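Local coordinates for outer membrane protein OMP121 (Bacteroides thetaiotaomicron, PDB 5FQ8) that probably imports nutrients across the outer membrane as a metal-binding TonB-dependent receptor, a transmembrane beta barrel with an internal plug, at residues Val581-Lys586 / Phe657-Ser662; Phe194-Gly199 / Tyr238-Asp243; Asp673-Ser678 / Gly695-Arg700. One frame throughout, in Å; residues are numbered along the deposited sequence.

Contact 1 (Val581-Lys586 / Phe657-Ser662); sequences VITFGK and FKNRLS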
loop_
_atom_site.group_PDB
_atom_site.type_symbol
_atom_site.label_atom_id
_atom_site.label_comp_id
_atom_site.label_asym_id
_atom_site.label_seq_id
_atom_site.Cartn_x
_atom_site.Cartn_y
_atom_site.Cartn_z
ATOM N N VAL B 581 -25.474 -4.784 -67.580
ATOM C CA VAL B 581 -26.287 -5.518 -66.616
ATOM C C VAL B 581 -25.406 -5.856 -65.423
ATOM O O VAL B 581 -25.864 -5.880 -64.276
ATOM C CB VAL B 581 -26.901 -6.786 -67.236
ATOM C CG1 VAL B 581 -27.084 -7.867 -66.189
ATOM C CG2 VAL B 581 -28.237 -6.460 -67.832
ATOM N N ILE B 582 -24.129 -6.082 -65.696
ATOM C CA ILE B 582 -23.135 -6.410 -64.690
ATOM C C ILE B 582 -22.295 -5.158 -64.462
ATOM O O ILE B 582 -21.407 -4.839 -65.255
ATOM C CB ILE B 582 -22.281 -7.595 -65.131
ATOM C CG1 ILE B 582 -23.174 -8.756 -65.522
ATOM C CG2 ILE B 582 -21.352 -8.006 -64.026
ATOM C CD1 ILE B 582 -22.421 -9.846 -66.169
ATOM N N THR B 583 -22.576 -4.442 -63.379
ATOM C CA THR B 583 -21.799 -3.248 -63.080
ATOM C C THR B 583 -20.361 -3.595 -62.728
ATOM O O THR B 583 -19.427 -2.901 -63.138
ATOM C CB THR B 583 -22.433 -2.481 -61.924
ATOM O OG1 THR B 583 -23.825 -2.275 -62.169
ATOM C CG2 THR B 583 -21.752 -1.150 -61.752
ATOM N N PHE B 584 -20.164 -4.655 -61.960
ATOM C CA PHE B 584 -18.858 -4.980 -61.416
ATOM C C PHE B 584 -18.793 -6.482 -61.203
ATOM O O PHE B 584 -19.775 -7.101 -60.797
ATOM C CB PHE B 584 -18.617 -4.215 -60.107
ATOM C CG PHE B 584 -17.217 -4.319 -59.580
ATOM C CD1 PHE B 584 -16.157 -3.780 -60.284
ATOM C CD2 PHE B 584 -16.966 -4.931 -58.366
ATOM C CE1 PHE B 584 -14.869 -3.868 -59.802
ATOM C CE2 PHE B 584 -15.684 -5.024 -57.879
ATOM C CZ PHE B 584 -14.632 -4.491 -58.598
ATOM N N GLY B 585 -17.644 -7.062 -61.524
ATOM C CA GLY B 585 -17.411 -8.479 -61.360
ATOM C C GLY B 585 -15.936 -8.747 -61.161
ATOM O O GLY B 585 -15.145 -8.652 -62.100
ATOM N N LYS B 586 -15.563 -9.082 -59.929
ATOM C CA LYS B 586 -14.175 -9.206 -59.494
ATOM C C LYS B 586 -14.013 -10.521 -58.761
ATOM O O LYS B 586 -14.832 -10.849 -57.902
ATOM C CB LYS B 586 -13.808 -8.036 -58.579
ATOM C CG LYS B 586 -12.530 -8.163 -57.810
ATOM C CD LYS B 586 -12.577 -7.216 -56.628
ATOM C CE LYS B 586 -11.261 -7.135 -55.877
ATOM N NZ LYS B 586 -10.253 -6.313 -56.612
ATOM N N PHE B 657 -26.942 -3.698 -62.310
ATOM C CA PHE B 657 -27.950 -2.660 -62.521
ATOM C C PHE B 657 -27.558 -1.354 -61.840
ATOM O O PHE B 657 -28.275 -0.827 -60.993
ATOM C CB PHE B 657 -29.314 -3.132 -62.036
ATOM C CG PHE B 657 -29.663 -4.528 -62.471
ATOM C CD1 PHE B 657 -29.398 -4.965 -63.757
ATOM C CD2 PHE B 657 -30.242 -5.412 -61.582
ATOM C CE1 PHE B 657 -29.714 -6.256 -64.141
ATOM C CE2 PHE B 657 -30.557 -6.703 -61.955
ATOM C CZ PHE B 657 -30.295 -7.127 -63.234
ATOM N N LYS B 658 -26.386 -0.850 -62.222
ATOM C CA LYS B 658 -25.799 0.377 -61.672
ATOM C C LYS B 658 -25.814 0.367 -60.143
ATOM O O LYS B 658 -26.363 1.259 -59.493
ATOM C CB LYS B 658 -26.509 1.629 -62.203
ATOM C CG LYS B 658 -26.510 1.764 -63.705
ATOM C CD LYS B 658 -25.220 2.328 -64.249
ATOM C CE LYS B 658 -25.200 2.265 -65.783
ATOM N NZ LYS B 658 -26.379 2.910 -66.434
ATOM N N ASN B 659 -25.207 -0.678 -59.578
ATOM C CA ASN B 659 -25.041 -0.851 -58.139
ATOM C C ASN B 659 -26.354 -1.016 -57.393
ATOM O O ASN B 659 -26.387 -0.866 -56.173
ATOM C CB ASN B 659 -24.253 0.306 -57.526
ATOM C CG ASN B 659 -22.794 0.010 -57.434
ATOM O OD1 ASN B 659 -22.338 -0.626 -56.481
ATOM N ND2 ASN B 659 -22.039 0.466 -58.421
ATOM N N ARG B 660 -27.444 -1.323 -58.083
ATOM C CA ARG B 660 -28.696 -1.556 -57.380
ATOM C C ARG B 660 -28.829 -2.987 -56.908
ATOM O O ARG B 660 -29.856 -3.333 -56.326
ATOM C CB ARG B 660 -29.885 -1.177 -58.265
ATOM C CG ARG B 660 -29.978 0.306 -58.527
ATOM C CD ARG B 660 -31.260 0.665 -59.180
ATOM N NE ARG B 660 -32.403 0.415 -58.321
ATOM C CZ ARG B 660 -33.656 0.429 -58.751
ATOM N NH1 ARG B 660 -33.909 0.676 -60.029
ATOM N NH2 ARG B 660 -34.650 0.198 -57.913
ATOM N N LEU B 661 -27.806 -3.806 -57.127
ATOM C CA LEU B 661 -27.710 -5.152 -56.582
ATOM C C LEU B 661 -26.229 -5.475 -56.486
ATOM O O LEU B 661 -25.480 -5.208 -57.429
ATOM C CB LEU B 661 -28.439 -6.170 -57.457
ATOM C CG LEU B 661 -28.365 -7.620 -56.993
ATOM C CD1 LEU B 661 -29.051 -7.745 -55.663
ATOM C CD2 LEU B 661 -28.988 -8.548 -57.998
ATOM N N SER B 662 -25.807 -6.019 -55.347
ATOM C CA SER B 662 -24.388 -6.178 -55.054
ATOM C C SER B 662 -24.218 -7.264 -54.007
ATOM O O SER B 662 -24.965 -7.296 -53.026
ATOM C CB SER B 662 -23.788 -4.856 -54.564
ATOM O OG SER B 662 -22.556 -5.060 -53.909
#

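Contact 2 (Phe194-Gly199 / Tyr238-Asp243); sequences FQNEFG and YVAMPD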
loop_
_atom_site.group_PDB
_atom_site.type_symbol
_atom_site.label_atom_id
_atom_site.label_comp_id
_atom_site.label_asym_id
_atom_site.label_seq_id
_atom_site.Cartn_x
_atom_site.Cartn_y
_atom_site.Cartn_z
ATOM N N PHE B 194 -39.425 -13.679 -13.250
ATOM C CA PHE B 194 -39.538 -14.125 -11.877
ATOM C C PHE B 194 -40.808 -14.910 -11.653
ATOM O O PHE B 194 -41.776 -14.791 -12.393
ATOM C CB PHE B 194 -39.532 -12.936 -10.923
ATOM C CG PHE B 194 -38.298 -12.132 -10.994
ATOM C CD1 PHE B 194 -37.091 -12.683 -10.620
ATOM C CD2 PHE B 194 -38.332 -10.829 -11.437
ATOM C CE1 PHE B 194 -35.943 -11.952 -10.690
ATOM C CE2 PHE B 194 -37.185 -10.089 -11.493
ATOM C CZ PHE B 194 -35.987 -10.650 -11.126
ATOM N N GLN B 195 -40.786 -15.708 -10.602
ATOM C CA GLN B 195 -41.977 -16.323 -10.062
ATOM C C GLN B 195 -42.612 -15.339 -9.095
ATOM O O GLN B 195 -41.916 -14.694 -8.325
ATOM C CB GLN B 195 -41.601 -17.629 -9.367
ATOM C CG GLN B 195 -42.416 -17.945 -8.139
ATOM C CD GLN B 195 -41.771 -17.464 -6.875
ATOM O OE1 GLN B 195 -42.451 -17.058 -5.955
ATOM N NE2 GLN B 195 -40.455 -17.510 -6.822
ATOM N N ASN B 196 -43.913 -15.193 -9.146
ATOM C CA ASN B 196 -44.620 -14.352 -8.184
ATOM C C ASN B 196 -45.637 -15.163 -7.396
ATOM O O ASN B 196 -46.663 -14.638 -6.973
ATOM C CB ASN B 196 -45.309 -13.155 -8.853
ATOM C CG ASN B 196 -44.319 -12.132 -9.408
ATOM O OD1 ASN B 196 -43.671 -11.405 -8.659
ATOM N ND2 ASN B 196 -44.240 -12.043 -10.722
ATOM N N GLU B 197 -45.363 -16.447 -7.195
ATOM C CA GLU B 197 -46.292 -17.327 -6.511
ATOM C C GLU B 197 -45.980 -17.484 -5.031
ATOM O O GLU B 197 -46.903 -17.537 -4.214
ATOM C CB GLU B 197 -46.288 -18.695 -7.191
ATOM C CG GLU B 197 -47.556 -19.500 -7.011
ATOM C CD GLU B 197 -47.515 -20.830 -7.729
ATOM O OE1 GLU B 197 -46.661 -21.007 -8.621
ATOM O OE2 GLU B 197 -48.342 -21.700 -7.397
ATOM N N PHE B 198 -44.700 -17.528 -4.661
ATOM C CA PHE B 198 -44.280 -17.769 -3.287
ATOM C C PHE B 198 -43.350 -16.656 -2.818
ATOM O O PHE B 198 -42.608 -16.070 -3.603
ATOM C CB PHE B 198 -43.583 -19.125 -3.157
ATOM C CG PHE B 198 -44.235 -20.228 -3.938
ATOM C CD1 PHE B 198 -45.261 -20.971 -3.387
ATOM C CD2 PHE B 198 -43.813 -20.526 -5.219
ATOM C CE1 PHE B 198 -45.849 -21.975 -4.096
ATOM C CE2 PHE B 198 -44.398 -21.537 -5.935
ATOM C CZ PHE B 198 -45.417 -22.262 -5.372
ATOM N N GLY B 199 -43.369 -16.386 -1.514
ATOM C CA GLY B 199 -42.628 -15.291 -0.953
ATOM C C GLY B 199 -41.486 -15.722 -0.054
ATOM O O GLY B 199 -40.969 -16.845 -0.138
ATOM N N TYR B 238 -48.870 -10.272 2.922
ATOM C CA TYR B 238 -48.036 -11.254 2.235
ATOM C C TYR B 238 -48.506 -11.362 0.787
ATOM O O TYR B 238 -49.289 -12.233 0.410
ATOM C CB TYR B 238 -48.094 -12.583 2.974
ATOM C CG TYR B 238 -47.023 -13.560 2.581
ATOM C CD1 TYR B 238 -45.706 -13.155 2.454
ATOM C CD2 TYR B 238 -47.325 -14.890 2.354
ATOM C CE1 TYR B 238 -44.725 -14.035 2.098
ATOM C CE2 TYR B 238 -46.344 -15.781 1.999
ATOM C CZ TYR B 238 -45.045 -15.341 1.873
ATOM O OH TYR B 238 -44.041 -16.194 1.521
ATOM N N VAL B 239 -48.026 -10.436 -0.041
ATOM C CA VAL B 239 -48.396 -10.386 -1.447
ATOM C C VAL B 239 -47.140 -10.210 -2.272
ATOM O O VAL B 239 -46.092 -9.817 -1.766
ATOM C CB VAL B 239 -49.389 -9.248 -1.764
ATOM C CG1 VAL B 239 -50.694 -9.460 -1.053
ATOM C CG2 VAL B 239 -48.803 -7.926 -1.384
ATOM N N ALA B 240 -47.259 -10.482 -3.560
ATOM C CA ALA B 240 -46.123 -10.340 -4.453
ATOM C C ALA B 240 -45.984 -8.904 -4.931
ATOM O O ALA B 240 -46.967 -8.179 -5.089
ATOM C CB ALA B 240 -46.264 -11.262 -5.658
ATOM N N MET B 241 -44.743 -8.494 -5.168
ATOM C CA MET B 241 -44.433 -7.176 -5.706
ATOM C C MET B 241 -43.648 -7.378 -6.992
ATOM O O MET B 241 -42.419 -7.233 -7.010
ATOM C CB MET B 241 -43.655 -6.345 -4.697
ATOM C CG MET B 241 -44.393 -6.113 -3.428
ATOM S SD MET B 241 -44.056 -4.470 -2.892
ATOM C CE MET B 241 -44.911 -4.368 -1.351
ATOM N N PRO B 242 -44.330 -7.685 -8.092
ATOM C CA PRO B 242 -43.625 -8.156 -9.286
ATOM C C PRO B 242 -42.687 -7.141 -9.884
ATOM O O PRO B 242 -41.745 -7.519 -10.581
ATOM C CB PRO B 242 -44.771 -8.482 -10.247
ATOM C CG PRO B 242 -45.951 -8.655 -9.392
ATOM C CD PRO B 242 -45.785 -7.712 -8.274
ATOM N N ASP B 243 -42.910 -5.864 -9.635
ATOM C CA ASP B 243 -42.092 -4.814 -10.216
ATOM C C ASP B 243 -40.934 -4.399 -9.325
ATOM O O ASP B 243 -40.273 -3.401 -9.621
ATOM C CB ASP B 243 -42.956 -3.592 -10.525
ATOM C CG ASP B 243 -43.330 -3.504 -11.971
ATOM O OD1 ASP B 243 -43.237 -4.546 -12.647
ATOM O OD2 ASP B 243 -43.704 -2.395 -12.424
#

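Contact 3 (Asp673-Ser678 / Gly695-Arg700); sequences DKQIFS and GKIRNR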
loop_
_atom_site.group_PDB
_atom_site.type_symbol
_atom_site.label_atom_id
_atom_site.label_comp_id
_atom_site.label_asym_id
_atom_site.label_seq_id
_atom_site.Cartn_x
_atom_site.Cartn_y
_atom_site.Cartn_z
ATOM N N ASP B 673 -0.319 -21.446 -36.061
ATOM C CA ASP B 673 0.549 -22.512 -35.584
ATOM C C ASP B 673 1.640 -21.970 -34.672
ATOM O O ASP B 673 1.993 -20.794 -34.719
ATOM C CB ASP B 673 1.201 -23.252 -36.751
ATOM C CG ASP B 673 1.639 -24.642 -36.375
ATOM O OD1 ASP B 673 1.070 -25.202 -35.428
ATOM O OD2 ASP B 673 2.546 -25.182 -37.026
ATOM N N LYS B 674 2.184 -22.857 -33.852
ATOM C CA LYS B 674 3.316 -22.573 -32.971
ATOM C C LYS B 674 3.089 -21.348 -32.090
ATOM O O LYS B 674 4.038 -20.682 -31.696
ATOM C CB LYS B 674 4.618 -22.405 -33.761
ATOM C CG LYS B 674 4.892 -23.470 -34.801
ATOM C CD LYS B 674 4.829 -24.867 -34.229
ATOM C CE LYS B 674 5.555 -25.872 -35.123
ATOM N NZ LYS B 674 5.421 -25.538 -36.568
ATOM N N GLN B 675 1.845 -21.033 -31.764
ATOM C CA GLN B 675 1.584 -19.929 -30.856
ATOM C C GLN B 675 2.135 -20.242 -29.472
ATOM O O GLN B 675 1.831 -21.286 -28.892
ATOM C CB GLN B 675 0.081 -19.662 -30.817
ATOM C CG GLN B 675 -0.550 -19.478 -29.470
ATOM C CD GLN B 675 -2.050 -19.578 -29.549
ATOM O OE1 GLN B 675 -2.757 -19.321 -28.592
ATOM N NE2 GLN B 675 -2.541 -19.948 -30.708
ATOM N N ILE B 676 2.965 -19.342 -28.951
ATOM C CA ILE B 676 3.560 -19.534 -27.633
ATOM C C ILE B 676 2.513 -19.304 -26.556
ATOM O O ILE B 676 1.837 -18.277 -26.532
ATOM C CB ILE B 676 4.753 -18.596 -27.432
ATOM C CG1 ILE B 676 5.923 -19.004 -28.301
ATOM C CG2 ILE B 676 5.187 -18.644 -26.025
ATOM C CD1 ILE B 676 6.090 -18.164 -29.498
ATOM N N PHE B 677 2.410 -20.244 -25.631
ATOM C CA PHE B 677 1.322 -20.236 -24.672
ATOM C C PHE B 677 1.777 -20.959 -23.419
ATOM O O PHE B 677 2.553 -21.910 -23.501
ATOM C CB PHE B 677 0.087 -20.902 -25.290
ATOM C CG PHE B 677 -1.036 -21.108 -24.340
ATOM C CD1 PHE B 677 -1.831 -20.064 -23.956
ATOM C CD2 PHE B 677 -1.314 -22.356 -23.859
ATOM C CE1 PHE B 677 -2.869 -20.248 -23.099
ATOM C CE2 PHE B 677 -2.353 -22.552 -22.992
ATOM C CZ PHE B 677 -3.140 -21.485 -22.611
ATOM N N SER B 678 1.314 -20.490 -22.264
ATOM C CA SER B 678 1.648 -21.126 -20.989
ATOM C C SER B 678 0.712 -22.303 -20.800
ATOM O O SER B 678 -0.357 -22.189 -20.206
ATOM C CB SER B 678 1.544 -20.129 -19.849
ATOM O OG SER B 678 2.685 -19.287 -19.812
ATOM N N GLY B 695 -0.115 -26.248 -31.091
ATOM C CA GLY B 695 -0.488 -26.711 -32.407
ATOM C C GLY B 695 -1.267 -25.661 -33.170
ATOM O O GLY B 695 -1.251 -24.472 -32.852
ATOM N N LYS B 696 -1.966 -26.122 -34.194
ATOM C CA LYS B 696 -2.755 -25.255 -35.053
ATOM C C LYS B 696 -4.128 -24.998 -34.455
ATOM O O LYS B 696 -4.834 -25.928 -34.066
ATOM C CB LYS B 696 -2.902 -25.881 -36.436
ATOM C CG LYS B 696 -1.596 -26.068 -37.163
ATOM C CD LYS B 696 -1.737 -26.929 -38.394
ATOM C CE LYS B 696 -0.401 -27.093 -39.032
ATOM N NZ LYS B 696 -0.492 -27.623 -40.387
ATOM N N ILE B 697 -4.492 -23.736 -34.381
ATOM C CA ILE B 697 -5.860 -23.323 -34.135
ATOM C C ILE B 697 -6.448 -22.900 -35.471
ATOM O O ILE B 697 -5.967 -21.951 -36.096
ATOM C CB ILE B 697 -5.926 -22.185 -33.113
ATOM C CG1 ILE B 697 -5.107 -22.545 -31.891
ATOM C CG2 ILE B 697 -7.359 -21.924 -32.707
ATOM C CD1 ILE B 697 -5.869 -23.357 -30.941
ATOM N N ARG B 698 -7.467 -23.615 -35.920
ATOM C CA ARG B 698 -8.003 -23.440 -37.256
ATOM C C ARG B 698 -9.319 -22.687 -37.205
ATOM O O ARG B 698 -10.174 -22.970 -36.361
ATOM C CB ARG B 698 -8.194 -24.789 -37.942
ATOM C CG ARG B 698 -8.507 -24.686 -39.403
ATOM C CD ARG B 698 -8.560 -26.037 -40.028
ATOM N NE ARG B 698 -9.712 -26.772 -39.547
ATOM C CZ ARG B 698 -9.906 -28.063 -39.766
ATOM N NH1 ARG B 698 -9.016 -28.761 -40.449
ATOM N NH2 ARG B 698 -10.992 -28.649 -39.298
ATOM N N ASN B 699 -9.460 -21.708 -38.095
ATOM C CA ASN B 699 -10.716 -20.999 -38.313
ATOM C C ASN B 699 -11.025 -21.039 -39.804
ATOM O O ASN B 699 -10.262 -20.513 -40.615
ATOM C CB ASN B 699 -10.644 -19.560 -37.805
ATOM C CG ASN B 699 -10.671 -19.479 -36.301
ATOM O OD1 ASN B 699 -11.723 -19.562 -35.678
ATOM N ND2 ASN B 699 -9.504 -19.312 -35.707
ATOM N N ARG B 700 -12.127 -21.689 -40.159
ATOM C CA ARG B 700 -12.631 -21.774 -41.523
ATOM C C ARG B 700 -14.060 -21.270 -41.547
ATOM O O ARG B 700 -14.806 -21.450 -40.582
ATOM C CB ARG B 700 -12.645 -23.210 -42.061
ATOM C CG ARG B 700 -11.316 -23.851 -42.341
ATOM C CD ARG B 700 -11.493 -25.159 -43.134
ATOM N NE ARG B 700 -12.653 -25.948 -42.727
ATOM C CZ ARG B 700 -12.809 -27.237 -43.012
ATOM N NH1 ARG B 700 -11.871 -27.883 -43.689
ATOM N NH2 ARG B 700 -13.897 -27.883 -42.611
HETATM O O HOH W 1 -1.353 -21.965 -32.113
#

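Contact 1 (Val581-Lys586 / Phe657-Ser662)
In T583, chi1 of -51° sets OG1 anti to the carbonyl carbon, beside its own backbone N, while CG2 swings anti to that N; in F657, chi1 of -46° likewise sets CG anti to the carbonyl carbon, so that the end of the ring comes back toward V581. This is the tight end of a beta hairpin in the barrel wall: a type I' turn runs from F657 to R660, closed by the hydrogen bond from R660 N to F657 O, 3.1 Å, and joins strand 643-656 to strand 661-680. Strand 582-596 pairs with 643-656, and the chain at its start, V581 to T583, reaches the turn. F657 N donates to V581 O over 3.1 Å, with an N-H...O angle of 160°, arriving from above the carbonyl plane and not along a lone pair. Two residues on, T583 points its side chain's first bond toward the turn, and OG1 accepts a weak bond from N659 N at 3.3 Å. The T583 and N659 side chains cross at about a right angle, T583 CG2 lying 3.7 Å from N659 ND2. An alanine here would lose OG1 and CG2, and would probably leave the turn held to strand 582-596 less firmly. Classic bulges flank the turn: T583 and F584 both face A655, and R660 and L661 both face F656. V581 and F657 lie side by side, pointing the same way; V581 CG1 is 3.7 Å from F657 CE1, and V581 CG2 sits in plane at the ring edge.

Contact 2 (Phe194-Gly199 / Tyr238-Asp243)
Q195 OE1 is gripped by two backbone N-H groups of its own loop: F198 N donates along a lone pair in the amide plane at 2.6 Å, with an N-H...O angle of 156°, and E197 N adds a weak bond at 3.2 Å. That folds residues 195-198 into a compact bend, with N196 on the side turned to 238-243. With chi1 of -68° the N196 amide lies beside its own backbone N and crosses P242 at about a right angle; OD1 comes 3.3 Å from P242 CA, and ND2 3.6 Å from P242 CB. OD1 has its polar partner in R339, whose NH2 also makes a weak bond to P242 O, so one guanidinium ties both loops. Two residues before P242, A240 CB packs on N196 CB at 3.8 Å. At the other end the phenol of Y238 reaches across, OH lying 3.0 Å from G199 CA. E197 points away from 238-243 and forms a salt bridge with R217. The two irregular segments lie between barrel strands 177-188 and 252-264, as in the long, probably extracellular, loops of TonB-dependent receptors, and contain E197, a ligand of a calcium site seen in this protein.

Contact 3 (Asp673-Ser678 / Gly695-Arg700)
D673 turns its carboxylate anti to the backbone N (chi1 -157°), which lays OD1 against the aliphatic part of K696, 3.3 Å from its CG. K696 starts with CG beside its own N and then runs out extended, crossing D673 obliquely; its NZ stays 5.1 Å from D673 OD2, so the charges attract at best at a distance. OD2 is taken instead by K674, whose folded side chain brings NZ to 2.9 Å in a salt bridge that meets the carboxylate from above its plane. Q675 departs from a staggered chi1 (134°) but is extended beyond CG, which carries its amide across to I697: NE2 lies 3.8 Å from I697 CG1, the branch set anti to the carbonyl carbon. A water bridges the two segments, donating to G695 O at 2.6 Å and accepting weak bonds from Q675 N and NE2. NE2 also bonds to S92 O of the plug, and N699 ND2 to V91 O. In the barrel wall, strands 661-680 and 697-712 run antiparallel as neighbours, I697 bonding through its backbone to T672; the next strand, 716-731, takes I697 against V731 and N699 against S729, while 689-693 also pairs with 661-680.

Overall arrangement
Contacts 1 and 3 share one run of the barrel wall: strand 661-680 begins just after the turn of contact 1 and reaches contact 3 near its far end; their centres are 39 Å apart and their nearest atoms about 19 Å. Contact 2 stands away, its centre 59 Å from that of contact 1 and 51 Å from that of contact 3, which lies on the opposite side of the chain's centre. Of the three, contact 2 lies near a metal: the side chain of F198 is about 7 Å from a bound calcium ion and about 5 Å from that of D850, which belongs to the same calcium site as E197. Contacts 1 and 3 lie away from the metal sites and KR0 pocket.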